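Long-range contact in hypothetical conserved protein TTC0263 (PDB 2PL2), which is of unknown function but belongs to the tetratricopeptide repeat proteins, all-helical folds that commonly serve as scaffolds for protein-protein interaction: residues A4-Y16 against L27-A41. Residues are numbered along the deposited sequence; the frame is centred on the assembly and turned at random.
Sequences AEQNPLRLGVQLY and LFERALKENPQDPEA
Leu-27 illustrates knobs-into-holes packing between antiparallel helices: its side chain enters a hole formed by Pro-8, Leu-11, Gly-12 and Leu-15. With CG anti to its carbonyl carbon (chi1 -74°), the CD1 branch reaches Leu-11 CG at 3.7 Å, and Leu-15 crosses it at about a right angle. Leu-9 fits a hole built from two helices, Phe-28 and Ala-31 of one and Glu-40 and Ala-41 of the next, its CD1 lying 4.0 Å from Ala-41 CA.

Aromatic packing centres on Gly-12: Phe-28 comes obliquely against its backbone, CZ 3.3 Å from Gly-12 C, with Leu-9 O and Tyr-16 CB at the ring edge. The axes of helix 6-16 and helix 27-32 approach to 7.9 Å at 153°, a closeness consistent with the glycine here and an antiparallel packing of consecutive helices as in tetratricopeptide-repeat folds; Trp-44 meets both Phe-28 and Tyr-16.

At the other end the extended Glu-5 chain runs past Ala-31 O, and its OE2 lies 2.8 Å from OD2 of Asp-38, the N-cap residue of helix 39-51. These carboxylates, their planes 55° apart, would be expected to repel, so one may be protonated. Asn-35 OD1 accepts from Asp-38 N (3.1 Å) in an Asx motif.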
loop_
_atom_site.group_PDB
_atom_site.type_symbol
_atom_site.label_atom_id
_atom_site.label_comp_id
_atom_site.label_asym_id
_atom_site.label_seq_id
_atom_site.Cartn_x
_atom_site.Cartn_y
_atom_site.Cartn_z
ATOM N N ALA A 4 -10.474 1.993 30.042
ATOM C CA ALA A 4 -9.543 3.052 29.550
ATOM C C ALA A 4 -8.927 2.656 28.208
ATOM O O ALA A 4 -8.674 3.506 27.348
ATOM C CB ALA A 4 -8.442 3.310 30.583
ATOM N N GLU A 5 -8.675 1.360 28.037
ATOM C CA GLU A 5 -8.106 0.864 26.789
ATOM C C GLU A 5 -9.230 0.428 25.856
ATOM O O GLU A 5 -9.005 0.174 24.677
ATOM C CB GLU A 5 -7.194 -0.336 27.042
ATOM C CG GLU A 5 -6.663 -0.955 25.751
ATOM C CD GLU A 5 -6.403 -2.440 25.869
ATOM O OE1 GLU A 5 -7.296 -3.157 26.365
ATOM O OE2 GLU A 5 -5.322 -2.893 25.452
ATOM N N GLN A 6 -10.441 0.342 26.395
ATOM C CA GLN A 6 -11.597 -0.088 25.613
ATOM C C GLN A 6 -11.929 0.856 24.456
ATOM O O GLN A 6 -11.917 0.446 23.294
ATOM C CB GLN A 6 -12.824 -0.231 26.517
ATOM C CG GLN A 6 -13.996 -0.957 25.860
ATOM C CD GLN A 6 -15.274 -0.888 26.681
ATOM O OE1 GLN A 6 -15.279 -1.202 27.876
ATOM N NE2 GLN A 6 -16.369 -0.480 26.041
ATOM N N ASN A 7 -12.216 2.115 24.777
ATOM C CA ASN A 7 -12.560 3.096 23.761
ATOM C C ASN A 7 -11.503 3.259 22.674
ATOM O O ASN A 7 -11.792 3.081 21.492
ATOM C CB ASN A 7 -12.861 4.454 24.404
ATOM C CG ASN A 7 -14.077 4.413 25.323
ATOM O OD1 ASN A 7 -15.097 3.786 25.006
ATOM N ND2 ASN A 7 -13.980 5.103 26.465
ATOM N N PRO A 8 -10.263 3.598 23.050
ATOM C CA PRO A 8 -9.262 3.750 21.990
ATOM C C PRO A 8 -9.067 2.493 21.140
ATOM O O PRO A 8 -8.921 2.579 19.922
ATOM C CB PRO A 8 -7.996 4.166 22.760
ATOM C CG PRO A 8 -8.213 3.595 24.144
ATOM C CD PRO A 8 -9.680 3.880 24.374
ATOM N N LEU A 9 -9.073 1.329 21.777
ATOM C CA LEU A 9 -8.892 0.076 21.052
ATOM C C LEU A 9 -10.071 -0.214 20.125
ATOM O O LEU A 9 -9.884 -0.623 18.978
ATOM C CB LEU A 9 -8.715 -1.092 22.030
ATOM C CG LEU A 9 -8.580 -2.501 21.433
ATOM C CD1 LEU A 9 -7.282 -2.641 20.664
ATOM C CD2 LEU A 9 -8.629 -3.521 22.562
ATOM N N ARG A 10 -11.284 0.011 20.624
ATOM C CA ARG A 10 -12.482 -0.240 19.834
ATOM C C ARG A 10 -12.592 0.690 18.634
ATOM O O ARG A 10 -12.968 0.260 17.542
ATOM C CB ARG A 10 -13.749 -0.124 20.694
ATOM C CG ARG A 10 -15.027 -0.463 19.914
ATOM C CD ARG A 10 -16.212 -0.889 20.800
ATOM N NE ARG A 10 -16.677 0.157 21.709
ATOM C CZ ARG A 10 -17.029 1.386 21.333
ATOM N NH1 ARG A 10 -16.967 1.739 20.053
ATOM N NH2 ARG A 10 -17.452 2.265 22.234
ATOM N N LEU A 11 -12.257 1.960 18.834
ATOM C CA LEU A 11 -12.324 2.930 17.750
ATOM C C LEU A 11 -11.247 2.621 16.728
ATOM O O LEU A 11 -11.439 2.800 15.524
ATOM C CB LEU A 11 -12.143 4.351 18.291
ATOM C CG LEU A 11 -12.260 5.491 17.268
ATOM C CD1 LEU A 11 -13.596 5.407 16.526
ATOM C CD2 LEU A 11 -12.130 6.829 17.989
ATOM N N GLY A 12 -10.112 2.143 17.212
ATOM C CA GLY A 12 -9.037 1.812 16.305
ATOM C C GLY A 12 -9.440 0.714 15.343
ATOM O O GLY A 12 -9.141 0.790 14.152
ATOM N N VAL A 13 -10.123 -0.312 15.843
ATOM C CA VAL A 13 -10.542 -1.428 14.988
ATOM C C VAL A 13 -11.532 -0.961 13.921
ATOM O O VAL A 13 -11.521 -1.448 12.791
ATOM C CB VAL A 13 -11.214 -2.565 15.802
ATOM C CG1 VAL A 13 -11.529 -3.728 14.889
ATOM C CG2 VAL A 13 -10.310 -3.012 16.928
ATOM N N GLN A 14 -12.394 -0.021 14.290
ATOM C CA GLN A 14 -13.384 0.511 13.357
ATOM C C GLN A 14 -12.668 1.283 12.249
ATOM O O GLN A 14 -12.863 1.001 11.065
ATOM C CB GLN A 14 -14.386 1.385 14.127
ATOM C CG GLN A 14 -15.026 0.600 15.284
ATOM C CD GLN A 14 -15.993 1.393 16.144
ATOM O OE1 GLN A 14 -15.837 2.595 16.348
ATOM N NE2 GLN A 14 -16.989 0.699 16.686
ATOM N N LEU A 15 -11.808 2.221 12.632
ATOM C CA LEU A 15 -11.056 3.011 11.657
ATOM C C LEU A 15 -10.210 2.120 10.776
ATOM O O LEU A 15 -9.999 2.431 9.604
ATOM C CB LEU A 15 -10.154 4.031 12.363
ATOM C CG LEU A 15 -10.857 5.291 12.878
ATOM C CD1 LEU A 15 -9.946 6.041 13.807
ATOM C CD2 LEU A 15 -11.252 6.175 11.709
ATOM N N TYR A 16 -9.709 1.019 11.333
ATOM C CA TYR A 16 -8.883 0.132 10.534
ATOM C C TYR A 16 -9.757 -0.438 9.433
ATOM O O TYR A 16 -9.364 -0.455 8.278
ATOM C CB TYR A 16 -8.284 -1.005 11.383
ATOM C CG TYR A 16 -7.491 -2.015 10.566
ATOM C CD1 TYR A 16 -6.146 -1.809 10.260
ATOM C CD2 TYR A 16 -8.111 -3.136 10.032
ATOM C CE1 TYR A 16 -5.443 -2.705 9.436
ATOM C CE2 TYR A 16 -7.423 -4.028 9.209
ATOM C CZ TYR A 16 -6.098 -3.806 8.912
ATOM O OH TYR A 16 -5.452 -4.679 8.069
ATOM N N LEU A 27 -4.358 5.315 17.614
ATOM C CA LEU A 27 -5.314 4.813 18.599
ATOM C C LEU A 27 -4.795 3.538 19.250
ATOM O O LEU A 27 -4.954 3.338 20.446
ATOM C CB LEU A 27 -6.671 4.548 17.947
ATOM C CG LEU A 27 -7.482 5.801 17.600
ATOM C CD1 LEU A 27 -8.626 5.415 16.680
ATOM C CD2 LEU A 27 -8.007 6.455 18.868
ATOM N N PHE A 28 -4.176 2.676 18.447
ATOM C CA PHE A 28 -3.623 1.422 18.946
ATOM C C PHE A 28 -2.425 1.678 19.865
ATOM O O PHE A 28 -2.084 0.846 20.712
ATOM C CB PHE A 28 -3.208 0.510 17.778
ATOM C CG PHE A 28 -4.365 0.021 16.951
ATOM C CD1 PHE A 28 -5.574 -0.326 17.558
ATOM C CD2 PHE A 28 -4.256 -0.092 15.569
ATOM C CE1 PHE A 28 -6.647 -0.770 16.800
ATOM C CE2 PHE A 28 -5.326 -0.537 14.813
ATOM C CZ PHE A 28 -6.521 -0.875 15.428
ATOM N N GLU A 29 -1.780 2.828 19.681
ATOM C CA GLU A 29 -0.648 3.182 20.510
ATOM C C GLU A 29 -1.199 3.613 21.865
ATOM O O GLU A 29 -0.685 3.209 22.908
ATOM C CB GLU A 29 0.180 4.269 19.822
ATOM C CG GLU A 29 0.768 3.752 18.515
ATOM C CD GLU A 29 1.489 4.794 17.681
ATOM O OE1 GLU A 29 1.015 5.952 17.611
ATOM O OE2 GLU A 29 2.521 4.442 17.065
ATOM N N ARG A 30 -2.277 4.391 21.854
ATOM C CA ARG A 30 -2.901 4.823 23.101
ATOM C C ARG A 30 -3.447 3.600 23.844
ATOM O O ARG A 30 -3.574 3.607 25.065
ATOM C CB ARG A 30 -4.046 5.795 22.812
ATOM C CG ARG A 30 -3.598 7.193 22.409
ATOM C CD ARG A 30 -4.763 8.017 21.864
ATOM N NE ARG A 30 -5.926 7.956 22.747
ATOM C CZ ARG A 30 -7.120 8.466 22.454
ATOM N NH1 ARG A 30 -7.316 9.087 21.293
ATOM N NH2 ARG A 30 -8.122 8.344 23.320
ATOM N N ALA A 31 -3.768 2.557 23.086
ATOM C CA ALA A 31 -4.304 1.320 23.634
ATOM C C ALA A 31 -3.206 0.615 24.400
ATOM O O ALA A 31 -3.451 -0.022 25.423
ATOM C CB ALA A 31 -4.816 0.423 22.505
ATOM N N LEU A 32 -1.991 0.733 23.884
ATOM C CA LEU A 32 -0.833 0.128 24.509
ATOM C C LEU A 32 -0.349 0.918 25.725
ATOM O O LEU A 32 0.047 0.333 26.727
ATOM C CB LEU A 32 0.272 0.014 23.484
ATOM C CG LEU A 32 -0.087 -0.976 22.387
ATOM C CD1 LEU A 32 0.860 -0.788 21.225
ATOM C CD2 LEU A 32 -0.030 -2.401 22.941
ATOM N N LYS A 33 -0.386 2.246 25.649
ATOM C CA LYS A 33 0.056 3.048 26.778
ATOM C C LYS A 33 -0.826 2.785 27.989
ATOM O O LYS A 33 -0.477 3.169 29.102
ATOM C CB LYS A 33 0.043 4.542 26.438
ATOM C CG LYS A 33 0.642 5.414 27.538
ATOM C CD LYS A 33 0.754 6.887 27.138
ATOM C CE LYS A 33 1.849 7.140 26.086
ATOM N NZ LYS A 33 3.240 7.047 26.625
ATOM N N GLU A 34 -1.965 2.130 27.777
ATOM C CA GLU A 34 -2.868 1.824 28.879
ATOM C C GLU A 34 -2.704 0.382 29.332
ATOM O O GLU A 34 -2.909 0.065 30.500
ATOM C CB GLU A 34 -4.329 2.054 28.476
ATOM C CG GLU A 34 -4.734 3.513 28.237
ATOM C CD GLU A 34 -4.469 4.435 29.428
ATOM O OE1 GLU A 34 -4.840 4.100 30.576
ATOM O OE2 GLU A 34 -3.900 5.518 29.201
ATOM N N ASN A 35 -2.329 -0.480 28.396
ATOM C CA ASN A 35 -2.138 -1.904 28.651
ATOM C C ASN A 35 -0.996 -2.330 27.724
ATOM O O ASN A 35 -1.215 -2.992 26.713
ATOM C CB ASN A 35 -3.418 -2.658 28.293
ATOM C CG ASN A 35 -3.393 -4.113 28.726
ATOM O OD1 ASN A 35 -2.376 -4.799 28.616
ATOM N ND2 ASN A 35 -4.531 -4.596 29.201
ATOM N N PRO A 36 0.246 -1.957 28.077
ATOM C CA PRO A 36 1.511 -2.212 27.375
ATOM C C PRO A 36 1.749 -3.601 26.789
ATOM O O PRO A 36 2.465 -3.755 25.794
ATOM C CB PRO A 36 2.553 -1.848 28.424
ATOM C CG PRO A 36 1.888 -0.749 29.187
ATOM C CD PRO A 36 0.508 -1.320 29.381
ATOM N N GLN A 37 1.155 -4.613 27.402
ATOM C CA GLN A 37 1.340 -5.985 26.942
ATOM C C GLN A 37 0.289 -6.417 25.929
ATOM O O GLN A 37 0.612 -6.772 24.792
ATOM C CB GLN A 37 1.319 -6.920 28.152
ATOM C CG GLN A 37 0.138 -6.670 29.077
ATOM C CD GLN A 37 0.436 -7.015 30.519
ATOM O OE1 GLN A 37 0.787 -8.152 30.842
ATOM N NE2 GLN A 37 0.301 -6.028 31.400
ATOM N N ASP A 38 -0.966 -6.385 26.370
ATOM C CA ASP A 38 -2.126 -6.775 25.582
ATOM C C ASP A 38 -1.799 -7.173 24.142
ATOM O O ASP A 38 -1.495 -6.329 23.305
ATOM C CB ASP A 38 -3.150 -5.648 25.603
ATOM C CG ASP A 38 -4.548 -6.139 25.337
ATOM O OD1 ASP A 38 -4.975 -7.103 26.012
ATOM O OD2 ASP A 38 -5.221 -5.562 24.459
ATOM N N PRO A 39 -1.859 -8.480 23.842
ATOM C CA PRO A 39 -1.563 -8.993 22.500
ATOM C C PRO A 39 -2.521 -8.495 21.410
ATOM O O PRO A 39 -2.111 -8.295 20.265
ATOM C CB PRO A 39 -1.627 -10.511 22.697
ATOM C CG PRO A 39 -2.669 -10.660 23.733
ATOM C CD PRO A 39 -2.321 -9.569 24.722
ATOM N N GLU A 40 -3.793 -8.310 21.766
ATOM C CA GLU A 40 -4.778 -7.838 20.807
ATOM C C GLU A 40 -4.415 -6.454 20.262
ATOM O O GLU A 40 -4.502 -6.228 19.057
ATOM C CB GLU A 40 -6.173 -7.812 21.424
ATOM C CG GLU A 40 -7.229 -7.278 20.462
ATOM C CD GLU A 40 -8.654 -7.551 20.917
ATOM O OE1 GLU A 40 -8.960 -7.367 22.120
ATOM O OE2 GLU A 40 -9.476 -7.938 20.054
ATOM N N ALA A 41 -3.996 -5.535 21.130
ATOM C CA ALA A 41 -3.599 -4.211 20.659
ATOM C C ALA A 41 -2.349 -4.332 19.779
ATOM O O ALA A 41 -2.294 -3.724 18.702
ATOM C CB ALA A 41 -3.340 -3.277 21.840
#